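Local structure of ectoine dioxygenase (Sphingopyxis alaskensis, 4MHU) at residues 52-57 and 188-193; 100-105 and 288-293; 121-126 and 170-175; 152-157 and 245-250. The protein catalyses the iron- and 2-oxoglutarate-dependent hydroxylation of L-ectoine to 5-hydroxyectoine, a compatible solute that helps organisms survive extreme osmotic stress. All blocks are in the same frame, centred on the assembly; numbering follows the deposited sequence.

Interactions 3 and 4 are buried, while 1 and 2 are partly buried. All four reach the same large antiparallel sheet. Interactions 1 and 4 share a strand pair, 54-57 beside 244-248, and interactions 3 and 4 share another, 169-175 beside 244-248. Interaction 2 lies on the other side of the chain's centre from interaction 1, about 25 Å between centres. The chemistry follows the place in the fold. Interaction 3 is purely apolar, helix against sheet. Interaction 4 is polar and carries two iron ligands. Interaction 1 joins a backbone bond to ring contacts. Interaction 2 is mostly aromatic, with one carboxylate at the edge of an indole.

Interaction 1 of 4, residues 52-57 and 188-193; sequences DGYIVL and VIPGSH
Gly191 N donates a backbone hydrogen bond to Asp52 O at 3.2 Å, nearly straight at the hydrogen (170°) but arriving from above the carbonyl plane. The donor lies in a type II beta turn, Ile189 to Ser192, in the loop after strand 187-188. The acceptor closes helix 43-52, just before strand 54-57, an outermost strand of the large sheet in this cupin-like fold. Gly53 makes the change from helix to strand with a positive phi of 83°. At these backbone angles a CB would crowd the carbonyl oxygen of Asp52, which suits glycine. The His193 ring lies flat against the glycine: Gly53 CA sits over its centre, 3.3 Å from the centroid, as a CH-pi contact. The chi1 of His193, 71°, puts CG between the backbone N and the carbonyl carbon and turns the ring to this side. His193 NE2 is hydrogen-bonded to Asp50 O, which fixes the rotation of the ring. With an alanine in place of His193 the ring is gone, which is likely to open a gap beside Gly53 and to leave Asp50 O without this donor. In the turn, Ile189 O accepts from both N and OG of Ser192. Farther along, Val188 CG2 lies over one face of the Tyr54 ring, offset toward the rim and 4.2 Å from the centroid. Pro190 CG comes to 4.5 Å from Tyr54 CE1.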
loop_
_atom_site.group_PDB
_atom_site.type_symbol
_atom_site.label_atom_id
_atom_site.label_comp_id
_atom_site.label_asym_id
_atom_site.label_seq_id
_atom_site.Cartn_x
_atom_site.Cartn_y
_atom_site.Cartn_z
ATOM N N ASP A 52 8.280 -10.575 8.774
ATOM C CA ASP A 52 7.367 -9.546 9.284
ATOM C C ASP A 52 6.305 -9.095 8.296
ATOM O O ASP A 52 5.268 -8.589 8.694
ATOM C CB ASP A 52 8.177 -8.347 9.677
ATOM C CG ASP A 52 9.113 -8.635 10.844
ATOM O OD1 ASP A 52 8.909 -9.663 11.535
ATOM O OD2 ASP A 52 10.024 -7.817 11.097
ATOM N N GLY A 53 6.556 -9.229 7.007
ATOM C CA GLY A 53 5.604 -8.739 6.029
ATOM C C GLY A 53 5.729 -7.253 5.735
ATOM O O GLY A 53 4.902 -6.713 5.002
ATOM N N TYR A 54 6.735 -6.589 6.300
ATOM C CA TYR A 54 6.991 -5.209 5.968
ATOM C C TYR A 54 8.453 -4.900 6.253
ATOM O O TYR A 54 9.106 -5.667 6.958
ATOM C CB TYR A 54 6.130 -4.296 6.796
ATOM C CG TYR A 54 6.683 -4.090 8.179
ATOM C CD1 TYR A 54 6.538 -5.055 9.172
ATOM C CD2 TYR A 54 7.383 -2.935 8.496
ATOM C CE1 TYR A 54 7.080 -4.849 10.449
ATOM C CE2 TYR A 54 7.920 -2.734 9.750
ATOM C CZ TYR A 54 7.765 -3.683 10.725
ATOM O OH TYR A 54 8.317 -3.429 11.973
ATOM N N ILE A 55 8.952 -3.814 5.649
ATOM C CA ILE A 55 10.253 -3.215 5.986
ATOM C C ILE A 55 10.202 -1.699 5.737
ATOM O O ILE A 55 9.378 -1.227 4.973
ATOM C CB ILE A 55 11.423 -3.775 5.177
ATOM C CG1 ILE A 55 11.283 -3.348 3.726
ATOM C CG2 ILE A 55 11.527 -5.292 5.339
ATOM C CD1 ILE A 55 12.270 -3.985 2.770
ATOM N N VAL A 56 11.082 -0.954 6.388
ATOM C CA VAL A 56 11.152 0.493 6.214
ATOM C C VAL A 56 12.446 0.975 5.501
ATOM O O VAL A 56 13.544 0.717 5.999
ATOM C CB VAL A 56 11.084 1.154 7.585
ATOM C CG1 VAL A 56 11.069 2.669 7.460
ATOM C CG2 VAL A 56 9.874 0.640 8.353
ATOM N N LEU A 57 12.329 1.669 4.353
ATOM C CA LEU A 57 13.534 2.244 3.683
ATOM C C LEU A 57 13.765 3.714 4.052
ATOM O O LEU A 57 12.902 4.550 3.841
ATOM C CB LEU A 57 13.414 2.172 2.178
ATOM C CG LEU A 57 13.084 0.832 1.539
ATOM C CD1 LEU A 57 12.973 1.016 0.025
ATOM C CD2 LEU A 57 14.106 -0.235 1.910
ATOM N N VAL A 188 0.881 -1.944 12.148
ATOM C CA VAL A 188 0.825 -3.280 11.558
ATOM C C VAL A 188 0.870 -4.343 12.600
ATOM O O VAL A 188 1.240 -4.085 13.729
ATOM C CB VAL A 188 1.915 -3.485 10.454
ATOM C CG1 VAL A 188 1.901 -2.304 9.485
ATOM C CG2 VAL A 188 3.303 -3.628 11.045
ATOM N N ILE A 189 0.443 -5.542 12.229
ATOM C CA ILE A 189 0.617 -6.701 13.048
ATOM C C ILE A 189 1.606 -7.613 12.332
ATOM O O ILE A 189 1.241 -8.336 11.405
ATOM C CB ILE A 189 -0.702 -7.412 13.280
ATOM C CG1 ILE A 189 -1.661 -6.468 14.019
ATOM C CG2 ILE A 189 -0.456 -8.702 14.058
ATOM C CD1 ILE A 189 -3.035 -7.076 14.313
ATOM N N PRO A 190 2.882 -7.576 12.758
ATOM C CA PRO A 190 3.958 -8.306 12.082
ATOM C C PRO A 190 3.670 -9.780 12.067
ATOM O O PRO A 190 3.231 -10.323 13.090
ATOM C CB PRO A 190 5.168 -8.058 12.957
ATOM C CG PRO A 190 4.848 -6.874 13.769
ATOM C CD PRO A 190 3.360 -6.853 13.942
ATOM N N GLY A 191 3.918 -10.437 10.940
ATOM C CA GLY A 191 3.581 -11.870 10.809
ATOM C C GLY A 191 2.155 -12.120 10.298
ATOM O O GLY A 191 1.882 -13.165 9.735
ATOM N N SER A 192 1.243 -11.156 10.430
ATOM C CA SER A 192 -0.152 -11.425 10.060
ATOM C C SER A 192 -0.306 -11.797 8.592
ATOM O O SER A 192 -1.226 -12.507 8.236
ATOM C CB SER A 192 -1.062 -10.258 10.433
ATOM O OG SER A 192 -0.727 -9.084 9.693
ATOM N N HIS A 193 0.610 -11.344 7.748
ATOM C CA HIS A 193 0.603 -11.722 6.330
ATOM C C HIS A 193 0.644 -13.246 6.008
ATOM O O HIS A 193 0.215 -13.646 4.939
ATOM C CB HIS A 193 1.705 -10.972 5.597
ATOM C CG HIS A 193 3.094 -11.421 5.934
ATOM N ND1 HIS A 193 3.632 -11.337 7.209
ATOM C CD2 HIS A 193 4.079 -11.914 5.136
ATOM C CE1 HIS A 193 4.877 -11.782 7.179
ATOM N NE2 HIS A 193 5.168 -12.154 5.936
#

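Interaction 2 of 4, residues 100-105 and 288-293; sequences IFEIHA and RPWFLA
Phe101, Phe291 and Leu292 form an apolar, largely aromatic contact between the end of strand 97-101 and a loop in the C-terminal part of the chain. Leu292 CD2 lies over the Phe101 ring face, 3.7 Å from the centroid. Phe291 CD2 comes over the ring too, 3.9 Å from Phe101 CG. The two phenyl rings are neither stacked nor edge-to-face, with planes at 49°. A chi1 of -64° at Phe101 sets the ring beside its own backbone N and facing the loop. An alanine in place of Phe101 takes away the ring under Leu292 CD2 and Phe291 CD2, which is likely to open a gap between the strand end and the loop. Glu102, at the N-cap position of helix 103-106, packs alongside: its CG is 3.8 Å from Phe291 CB. The chain then bends at chi2 (-84°). This brings OE1 to the edge of the Trp290 indole, 3.8 Å from CZ3. OE1 also forms a salt bridge with Arg294, which helps to hold the carboxylate at that edge. Leu292 O accepts a hydrogen bond from Gln135, which binds L-ectoine, and the Phe101 side chain is also close to Gln135. The contact thus borders the ectoine-binding site of this PhyH-family dioxygenase.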
loop_
_atom_site.group_PDB
_atom_site.type_symbol
_atom_site.label_atom_id
_atom_site.label_comp_id
_atom_site.label_asym_id
_atom_site.label_seq_id
_atom_site.Cartn_x
_atom_site.Cartn_y
_atom_site.Cartn_z
ATOM N N ILE A 100 -6.594 11.349 -3.627
ATOM C CA ILE A 100 -6.628 11.394 -5.078
ATOM C C ILE A 100 -6.154 10.036 -5.616
ATOM O O ILE A 100 -4.983 9.710 -5.468
ATOM C CB ILE A 100 -5.662 12.464 -5.617
ATOM C CG1 ILE A 100 -5.946 13.824 -4.976
ATOM C CG2 ILE A 100 -5.749 12.551 -7.146
ATOM C CD1 ILE A 100 -5.111 14.938 -5.560
ATOM N N PHE A 101 -7.039 9.239 -6.222
ATOM C CA PHE A 101 -6.603 8.007 -6.908
ATOM C C PHE A 101 -5.937 8.245 -8.286
ATOM O O PHE A 101 -5.964 9.350 -8.851
ATOM C CB PHE A 101 -7.755 7.044 -7.077
ATOM C CG PHE A 101 -8.304 6.551 -5.799
ATOM C CD1 PHE A 101 -7.951 5.312 -5.322
ATOM C CD2 PHE A 101 -9.192 7.325 -5.064
ATOM C CE1 PHE A 101 -8.473 4.843 -4.114
ATOM C CE2 PHE A 101 -9.727 6.855 -3.871
ATOM C CZ PHE A 101 -9.358 5.615 -3.389
ATOM N N GLU A 102 -5.288 7.199 -8.776
ATOM C CA GLU A 102 -4.637 7.182 -10.073
ATOM C C GLU A 102 -3.723 8.350 -10.322
ATOM O O GLU A 102 -3.552 8.736 -11.475
ATOM C CB GLU A 102 -5.676 7.090 -11.201
ATOM C CG GLU A 102 -6.311 5.713 -11.341
ATOM C CD GLU A 102 -5.473 4.744 -12.170
ATOM O OE1 GLU A 102 -5.393 4.927 -13.401
ATOM O OE2 GLU A 102 -4.919 3.771 -11.598
ATOM N N ILE A 103 -3.114 8.887 -9.261
ATOM C CA ILE A 103 -2.036 9.880 -9.407
ATOM C C ILE A 103 -0.909 9.430 -10.267
ATOM O O ILE A 103 -0.203 10.267 -10.808
ATOM C CB ILE A 103 -1.300 10.255 -8.097
ATOM C CG1 ILE A 103 -1.131 9.023 -7.217
ATOM C CG2 ILE A 103 -1.968 11.451 -7.425
ATOM C CD1 ILE A 103 -0.134 9.221 -6.095
ATOM N N HIS A 104 -0.667 8.131 -10.354
ATOM C CA HIS A 104 0.452 7.714 -11.185
ATOM C C HIS A 104 0.216 8.004 -12.666
ATOM O O HIS A 104 1.175 8.299 -13.384
ATOM C CB HIS A 104 0.849 6.271 -10.921
ATOM C CG HIS A 104 -0.049 5.253 -11.533
ATOM N ND1 HIS A 104 -1.263 4.904 -10.980
ATOM C CD2 HIS A 104 0.134 4.433 -12.591
ATOM C CE1 HIS A 104 -1.804 3.934 -11.693
ATOM N NE2 HIS A 104 -0.978 3.632 -12.679
ATOM N N ALA A 105 -1.053 7.961 -13.089
ATOM C CA ALA A 105 -1.453 8.314 -14.460
ATOM C C ALA A 105 -1.658 9.824 -14.647
ATOM O O ALA A 105 -1.367 10.360 -15.709
ATOM C CB ALA A 105 -2.724 7.577 -14.850
ATOM N N ARG A 288 -16.186 -2.972 -9.801
ATOM C CA ARG A 288 -15.469 -1.958 -8.967
ATOM C C ARG A 288 -14.716 -0.841 -9.748
ATOM O O ARG A 288 -13.797 -1.134 -10.506
ATOM C CB ARG A 288 -14.473 -2.666 -8.050
ATOM C CG ARG A 288 -14.405 -2.076 -6.651
ATOM C CD ARG A 288 -13.208 -2.622 -5.888
ATOM N NE ARG A 288 -12.936 -1.903 -4.653
ATOM C CZ ARG A 288 -11.742 -1.815 -4.064
ATOM N NH1 ARG A 288 -10.647 -2.391 -4.570
ATOM N NH2 ARG A 288 -11.643 -1.124 -2.941
ATOM N N PRO A 289 -15.067 0.445 -9.528
ATOM C CA PRO A 289 -14.585 1.541 -10.400
ATOM C C PRO A 289 -13.122 1.451 -10.835
ATOM O O PRO A 289 -12.256 1.121 -10.030
ATOM C CB PRO A 289 -14.807 2.797 -9.551
ATOM C CG PRO A 289 -15.950 2.456 -8.661
ATOM C CD PRO A 289 -15.848 0.968 -8.387
ATOM N N TRP A 290 -12.879 1.762 -12.107
ATOM C CA TRP A 290 -11.568 1.657 -12.761
ATOM C C TRP A 290 -10.404 2.268 -12.003
ATOM O O TRP A 290 -9.295 1.738 -12.054
ATOM C CB TRP A 290 -11.638 2.314 -14.149
ATOM C CG TRP A 290 -11.915 3.793 -14.098
ATOM C CD1 TRP A 290 -13.142 4.406 -13.973
ATOM C CD2 TRP A 290 -10.945 4.845 -14.150
ATOM N NE1 TRP A 290 -12.983 5.773 -13.941
ATOM C CE2 TRP A 290 -11.644 6.065 -14.060
ATOM C CE3 TRP A 290 -9.548 4.874 -14.255
ATOM C CZ2 TRP A 290 -10.993 7.299 -14.083
ATOM C CZ3 TRP A 290 -8.897 6.106 -14.271
ATOM C CH2 TRP A 290 -9.618 7.297 -14.190
ATOM N N PHE A 291 -10.638 3.381 -11.316
ATOM C CA PHE A 291 -9.556 4.093 -10.594
ATOM C C PHE A 291 -9.027 3.419 -9.302
ATOM O O PHE A 291 -7.959 3.794 -8.779
ATOM C CB PHE A 291 -9.962 5.541 -10.286
ATOM C CG PHE A 291 -11.234 5.694 -9.475
ATOM C CD1 PHE A 291 -12.411 6.109 -10.080
ATOM C CD2 PHE A 291 -11.228 5.524 -8.109
ATOM C CE1 PHE A 291 -13.569 6.303 -9.347
ATOM C CE2 PHE A 291 -12.381 5.719 -7.363
ATOM C CZ PHE A 291 -13.556 6.111 -7.984
ATOM N N LEU A 292 -9.789 2.442 -8.806
ATOM C CA LEU A 292 -9.400 1.600 -7.682
ATOM C C LEU A 292 -8.556 0.406 -8.086
ATOM O O LEU A 292 -7.906 -0.170 -7.228
ATOM C CB LEU A 292 -10.634 1.060 -6.964
ATOM C CG LEU A 292 -11.607 2.073 -6.391
ATOM C CD1 LEU A 292 -12.621 1.329 -5.552
ATOM C CD2 LEU A 292 -10.863 3.090 -5.558
ATOM N N ALA A 293 -8.559 0.033 -9.366
ATOM C CA ALA A 293 -7.791 -1.130 -9.819
ATOM C C ALA A 293 -7.726 -1.241 -11.341
ATOM O O ALA A 293 -8.771 -1.227 -12.025
ATOM C CB ALA A 293 -8.363 -2.407 -9.221
#

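Interaction 3 of 4, residues 121-126 and 170-175; sequences DVARFL and LSMSVL
Leu126 and Leu170 cross at about a right angle. Leu170 CD2 meets Leu126 at two points, CB and CD1, each at 3.8 Å. The same methyl lies 4.2 Å from Ala123 CA, at the nearest pair of CA atoms between the helix and the strand. A chi1 of 72° swings CG of Leu170 between its backbone N and carbonyl carbon, and the branch rises to the helix. Met172 approaches end on. Its chain bends at chi2 (-148°), and only the terminal methyl does the touching: CE is 4.1 Å from Ala123 CB and 4.3 Å from Val122 CG1. The small Ala123 gives both side chains of the strand a place to pack. No polar group takes part. On the side of the helix turned away from the strand, Arg124 NH1 forms a salt bridge with Asp121 OD1. The helix and strand segments run nearly antiparallel (158°), their axes 10.3 Å apart. Helix 117-126 packs on one face of the large sheet of this cupin-clan fold. There Val122 also touches Leu246 of strand 244-248, and Ala123 touches Tyr271 of strand 264-273. Ser171, between the two packing residues, points to the other face, where it touches Asp154 and Trp158 of helix 154-162.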
loop_
_atom_site.group_PDB
_atom_site.type_symbol
_atom_site.label_atom_id
_atom_site.label_comp_id
_atom_site.label_asym_id
_atom_site.label_seq_id
_atom_site.Cartn_x
_atom_site.Cartn_y
_atom_site.Cartn_z
ATOM N N ASP A 121 12.756 -1.488 -8.477
ATOM C CA ASP A 121 13.663 -2.648 -8.461
ATOM C C ASP A 121 13.454 -3.509 -7.222
ATOM O O ASP A 121 13.451 -4.724 -7.310
ATOM C CB ASP A 121 15.115 -2.233 -8.597
ATOM C CG ASP A 121 15.543 -2.036 -10.055
ATOM O OD1 ASP A 121 14.824 -2.438 -11.020
ATOM O OD2 ASP A 121 16.650 -1.487 -10.210
ATOM N N VAL A 122 13.238 -2.865 -6.078
ATOM C CA VAL A 122 12.814 -3.559 -4.878
ATOM C C VAL A 122 11.527 -4.397 -5.097
ATOM O O VAL A 122 11.443 -5.556 -4.689
ATOM C CB VAL A 122 12.582 -2.562 -3.761
ATOM C CG1 VAL A 122 11.891 -3.245 -2.583
ATOM C CG2 VAL A 122 13.903 -1.922 -3.356
ATOM N N ALA A 123 10.544 -3.818 -5.764
ATOM C CA ALA A 123 9.301 -4.521 -6.032
ATOM C C ALA A 123 9.474 -5.704 -6.970
ATOM O O ALA A 123 8.875 -6.752 -6.747
ATOM C CB ALA A 123 8.285 -3.551 -6.605
ATOM N N ARG A 124 10.275 -5.536 -8.025
ATOM C CA ARG A 124 10.523 -6.629 -8.989
ATOM C C ARG A 124 11.234 -7.771 -8.300
ATOM O O ARG A 124 10.882 -8.918 -8.524
ATOM C CB ARG A 124 11.340 -6.165 -10.182
ATOM C CG ARG A 124 10.630 -5.115 -11.000
ATOM C CD ARG A 124 11.575 -4.344 -11.917
ATOM N NE ARG A 124 12.032 -5.200 -13.003
ATOM C CZ ARG A 124 13.294 -5.502 -13.257
ATOM N NH1 ARG A 124 14.294 -4.983 -12.543
ATOM N NH2 ARG A 124 13.549 -6.330 -14.255
ATOM N N PHE A 125 12.216 -7.457 -7.448
ATOM C CA PHE A 125 12.871 -8.469 -6.631
ATOM C C PHE A 125 11.878 -9.196 -5.717
ATOM O O PHE A 125 11.690 -10.424 -5.834
ATOM C CB PHE A 125 13.983 -7.850 -5.797
ATOM C CG PHE A 125 14.616 -8.804 -4.812
ATOM C CD1 PHE A 125 15.460 -9.822 -5.248
ATOM C CD2 PHE A 125 14.385 -8.674 -3.443
ATOM C CE1 PHE A 125 16.042 -10.704 -4.354
ATOM C CE2 PHE A 125 14.979 -9.544 -2.540
ATOM C CZ PHE A 125 15.801 -10.567 -3.000
ATOM N N LEU A 126 11.228 -8.442 -4.827
ATOM C CA LEU A 126 10.329 -9.032 -3.836
ATOM C C LEU A 126 9.188 -9.780 -4.500
ATOM O O LEU A 126 8.807 -10.873 -4.061
ATOM C CB LEU A 126 9.785 -7.965 -2.875
ATOM C CG LEU A 126 10.779 -7.418 -1.849
ATOM C CD1 LEU A 126 10.141 -6.269 -1.095
ATOM C CD2 LEU A 126 11.233 -8.499 -0.876
ATOM N N LEU A 170 2.564 -5.821 -3.412
ATOM C CA LEU A 170 2.991 -5.108 -2.261
ATOM C C LEU A 170 2.693 -3.594 -2.327
ATOM O O LEU A 170 2.786 -2.997 -3.386
ATOM C CB LEU A 170 4.471 -5.411 -2.047
ATOM C CG LEU A 170 5.508 -4.830 -2.972
ATOM C CD1 LEU A 170 5.725 -3.343 -2.756
ATOM C CD2 LEU A 170 6.824 -5.559 -2.771
ATOM N N SER A 171 2.360 -2.992 -1.181
ATOM C CA SER A 171 2.068 -1.561 -1.111
ATOM C C SER A 171 3.287 -0.828 -0.632
ATOM O O SER A 171 4.049 -1.344 0.180
ATOM C CB SER A 171 0.866 -1.257 -0.197
ATOM O OG SER A 171 -0.213 -2.188 -0.377
ATOM N N MET A 172 3.471 0.381 -1.157
ATOM C CA MET A 172 4.579 1.265 -0.801
ATOM C C MET A 172 4.057 2.624 -0.414
ATOM O O MET A 172 3.406 3.301 -1.193
ATOM C CB MET A 172 5.505 1.467 -1.969
ATOM C CG MET A 172 6.339 0.264 -2.297
ATOM S SD MET A 172 7.924 0.810 -2.942
ATOM C CE MET A 172 8.542 -0.738 -3.591
ATOM N N SER A 173 4.368 3.033 0.795
ATOM C CA SER A 173 3.855 4.250 1.299
ATOM C C SER A 173 5.072 5.141 1.457
ATOM O O SER A 173 5.974 4.870 2.289
ATOM C CB SER A 173 3.102 3.994 2.600
ATOM O OG SER A 173 2.920 5.218 3.269
ATOM N N VAL A 174 5.118 6.168 0.600
ATOM C CA VAL A 174 6.136 7.215 0.651
ATOM C C VAL A 174 5.661 8.386 1.522
ATOM O O VAL A 174 4.773 9.136 1.113
ATOM C CB VAL A 174 6.465 7.741 -0.769
ATOM C CG1 VAL A 174 7.510 8.837 -0.725
ATOM C CG2 VAL A 174 6.954 6.618 -1.656
ATOM N N LEU A 175 6.271 8.559 2.698
ATOM C CA LEU A 175 5.813 9.557 3.645
ATOM C C LEU A 175 6.190 10.930 3.115
ATOM O O LEU A 175 7.278 11.082 2.588
ATOM C CB LEU A 175 6.447 9.365 5.030
ATOM C CG LEU A 175 6.247 8.038 5.774
ATOM C CD1 LEU A 175 6.841 8.108 7.164
ATOM C CD2 LEU A 175 4.778 7.673 5.869
#

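Interaction 4 of 4, residues 152-157 and 245-250; sequences HSDFET and ILFDCN. With FE (Fe (III) ion), chain C.
Asp154 touches both Cys249 and Phe247 on its way to the iron. Its CB lies against the backbone, 3.4 Å from Cys249 O. CG, beside its own backbone N (chi1 -65°), carries the carboxylate toward the metal. OD1 binds the iron at 2.6 Å. OD2 stays 3.1 Å from the iron, not counted as a ligand, and has Phe247 CE2 at 3.9 Å. His152 NE2 is a second iron ligand, also at 2.6 Å, and His253 is the third. This His-X-Asp...His set is the facial triad of iron- and 2-oxoglutarate-dependent dioxygenases. Polar bonds fix the backbone that presents it. Phe155 N donates to Cys249 O at 2.8 Å, bent at the hydrogen (138°). Ser153 OG, at the N-cap position, donates to Asn250 OD1 at 2.6 Å, tilted 33° from the amide carbonyl plane. Asp248 OD2 takes the N-H of Asn250 in an Asx turn, which shapes the bend after the strand. Cys249 SG lies obliquely to the Phe155 ring. The contact ties the junction of strand 149-153 and helix 154-162 to the end of strand 244-248, which runs between strands 54-57 and 169-175.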
loop_
_atom_site.group_PDB
_atom_site.type_symbol
_atom_site.label_atom_id
_atom_site.label_comp_id
_atom_site.label_asym_id
_atom_site.label_seq_id
_atom_site.Cartn_x
_atom_site.Cartn_y
_atom_site.Cartn_z
ATOM N N HIS A 152 -7.669 -4.033 8.377
ATOM C CA HIS A 152 -8.067 -4.762 7.176
ATOM C C HIS A 152 -6.864 -5.333 6.459
ATOM O O HIS A 152 -5.747 -4.831 6.591
ATOM C CB HIS A 152 -8.807 -3.848 6.196
ATOM C CG HIS A 152 -7.947 -2.770 5.590
ATOM N ND1 HIS A 152 -7.531 -1.654 6.294
ATOM C CD2 HIS A 152 -7.452 -2.624 4.336
ATOM C CE1 HIS A 152 -6.815 -0.872 5.496
ATOM N NE2 HIS A 152 -6.752 -1.437 4.304
ATOM N N SER A 153 -7.103 -6.381 5.681
ATOM C CA SER A 153 -6.111 -6.852 4.738
ATOM C C SER A 153 -6.425 -6.444 3.315
ATOM O O SER A 153 -7.385 -6.939 2.723
ATOM C CB SER A 153 -6.009 -8.359 4.771
ATOM O OG SER A 153 -5.063 -8.751 3.802
ATOM N N ASP A 154 -5.583 -5.604 2.734
ATOM C CA ASP A 154 -5.800 -5.190 1.352
ATOM C C ASP A 154 -6.128 -6.376 0.470
ATOM O O ASP A 154 -7.113 -6.350 -0.236
ATOM C CB ASP A 154 -4.611 -4.409 0.801
ATOM C CG ASP A 154 -4.406 -3.071 1.514
ATOM O OD1 ASP A 154 -5.317 -2.670 2.271
ATOM O OD2 ASP A 154 -3.345 -2.417 1.322
ATOM N N PHE A 155 -5.362 -7.439 0.559
ATOM C CA PHE A 155 -5.549 -8.555 -0.378
ATOM C C PHE A 155 -6.941 -9.173 -0.338
ATOM O O PHE A 155 -7.484 -9.591 -1.367
ATOM C CB PHE A 155 -4.539 -9.668 -0.106
ATOM C CG PHE A 155 -4.693 -10.843 -1.018
ATOM C CD1 PHE A 155 -4.390 -10.729 -2.364
ATOM C CD2 PHE A 155 -5.169 -12.047 -0.548
ATOM C CE1 PHE A 155 -4.542 -11.803 -3.223
ATOM C CE2 PHE A 155 -5.313 -13.132 -1.392
ATOM C CZ PHE A 155 -5.001 -13.014 -2.733
ATOM N N GLU A 156 -7.510 -9.268 0.855
ATOM C CA GLU A 156 -8.832 -9.873 0.999
ATOM C C GLU A 156 -9.817 -9.130 0.111
ATOM O O GLU A 156 -10.638 -9.756 -0.543
ATOM C CB GLU A 156 -9.288 -9.886 2.473
ATOM C CG GLU A 156 -10.549 -10.703 2.739
ATOM C CD GLU A 156 -11.840 -9.936 2.471
ATOM O OE1 GLU A 156 -11.766 -8.735 2.150
ATOM O OE2 GLU A 156 -12.933 -10.533 2.572
ATOM N N THR A 157 -9.714 -7.807 0.063
ATOM C CA THR A 157 -10.557 -7.011 -0.854
ATOM C C THR A 157 -10.114 -7.140 -2.295
ATOM O O THR A 157 -10.935 -7.248 -3.186
ATOM C CB THR A 157 -10.589 -5.523 -0.471
ATOM O OG1 THR A 157 -11.275 -5.382 0.763
ATOM C CG2 THR A 157 -11.325 -4.691 -1.485
ATOM N N ILE A 245 7.711 2.918 3.507
ATOM C CA ILE A 245 7.216 1.741 4.215
ATOM C C ILE A 245 6.633 0.820 3.166
ATOM O O ILE A 245 5.773 1.249 2.420
ATOM C CB ILE A 245 6.115 2.141 5.191
ATOM C CG1 ILE A 245 6.709 3.064 6.257
ATOM C CG2 ILE A 245 5.490 0.917 5.850
ATOM C CD1 ILE A 245 5.664 3.906 6.953
ATOM N N LEU A 246 7.178 -0.395 3.049
ATOM C CA LEU A 246 6.705 -1.413 2.100
ATOM C C LEU A 246 6.005 -2.478 2.898
ATOM O O LEU A 246 6.523 -2.884 3.929
ATOM C CB LEU A 246 7.869 -2.136 1.432
ATOM C CG LEU A 246 8.705 -1.369 0.438
ATOM C CD1 LEU A 246 9.358 -0.179 1.102
ATOM C CD2 LEU A 246 9.750 -2.309 -0.145
ATOM N N PHE A 247 4.854 -2.951 2.442
ATOM C CA PHE A 247 4.253 -4.118 3.076
ATOM C C PHE A 247 3.600 -5.051 2.120
ATOM O O PHE A 247 3.057 -4.645 1.104
ATOM C CB PHE A 247 3.305 -3.747 4.220
ATOM C CG PHE A 247 2.263 -2.712 3.888
ATOM C CD1 PHE A 247 2.580 -1.375 3.837
ATOM C CD2 PHE A 247 0.940 -3.075 3.731
ATOM C CE1 PHE A 247 1.602 -0.410 3.569
ATOM C CE2 PHE A 247 -0.044 -2.123 3.464
ATOM C CZ PHE A 247 0.287 -0.784 3.375
ATOM N N ASP A 248 3.673 -6.325 2.455
ATOM C CA ASP A 248 2.910 -7.356 1.775
ATOM C C ASP A 248 1.415 -6.993 1.634
ATOM O O ASP A 248 0.835 -6.384 2.516
ATOM C CB ASP A 248 3.030 -8.659 2.549
ATOM C CG ASP A 248 2.370 -9.787 1.841
ATOM O OD1 ASP A 248 2.800 -10.132 0.735
ATOM O OD2 ASP A 248 1.360 -10.307 2.346
ATOM N N CYS A 249 0.805 -7.393 0.532
ATOM C CA CYS A 249 -0.623 -7.130 0.243
ATOM C C CYS A 249 -1.602 -7.657 1.300
ATOM O O CYS A 249 -2.719 -7.142 1.419
ATOM C CB CYS A 249 -0.991 -7.741 -1.119
ATOM S SG CYS A 249 -0.546 -9.506 -1.305
ATOM N N ASN A 250 -1.196 -8.683 2.056
ATOM C CA ASN A 250 -2.078 -9.341 3.043
ATOM C C ASN A 250 -1.691 -9.038 4.509
ATOM O O ASN A 250 -2.182 -9.674 5.425
ATOM C CB ASN A 250 -2.072 -10.842 2.783
ATOM C CG ASN A 250 -3.094 -11.600 3.594
ATOM O OD1 ASN A 250 -4.259 -11.251 3.621
ATOM N ND2 ASN A 250 -2.658 -12.659 4.248
HETATM FE FE FE C . -4.791 -0.267 3.091
#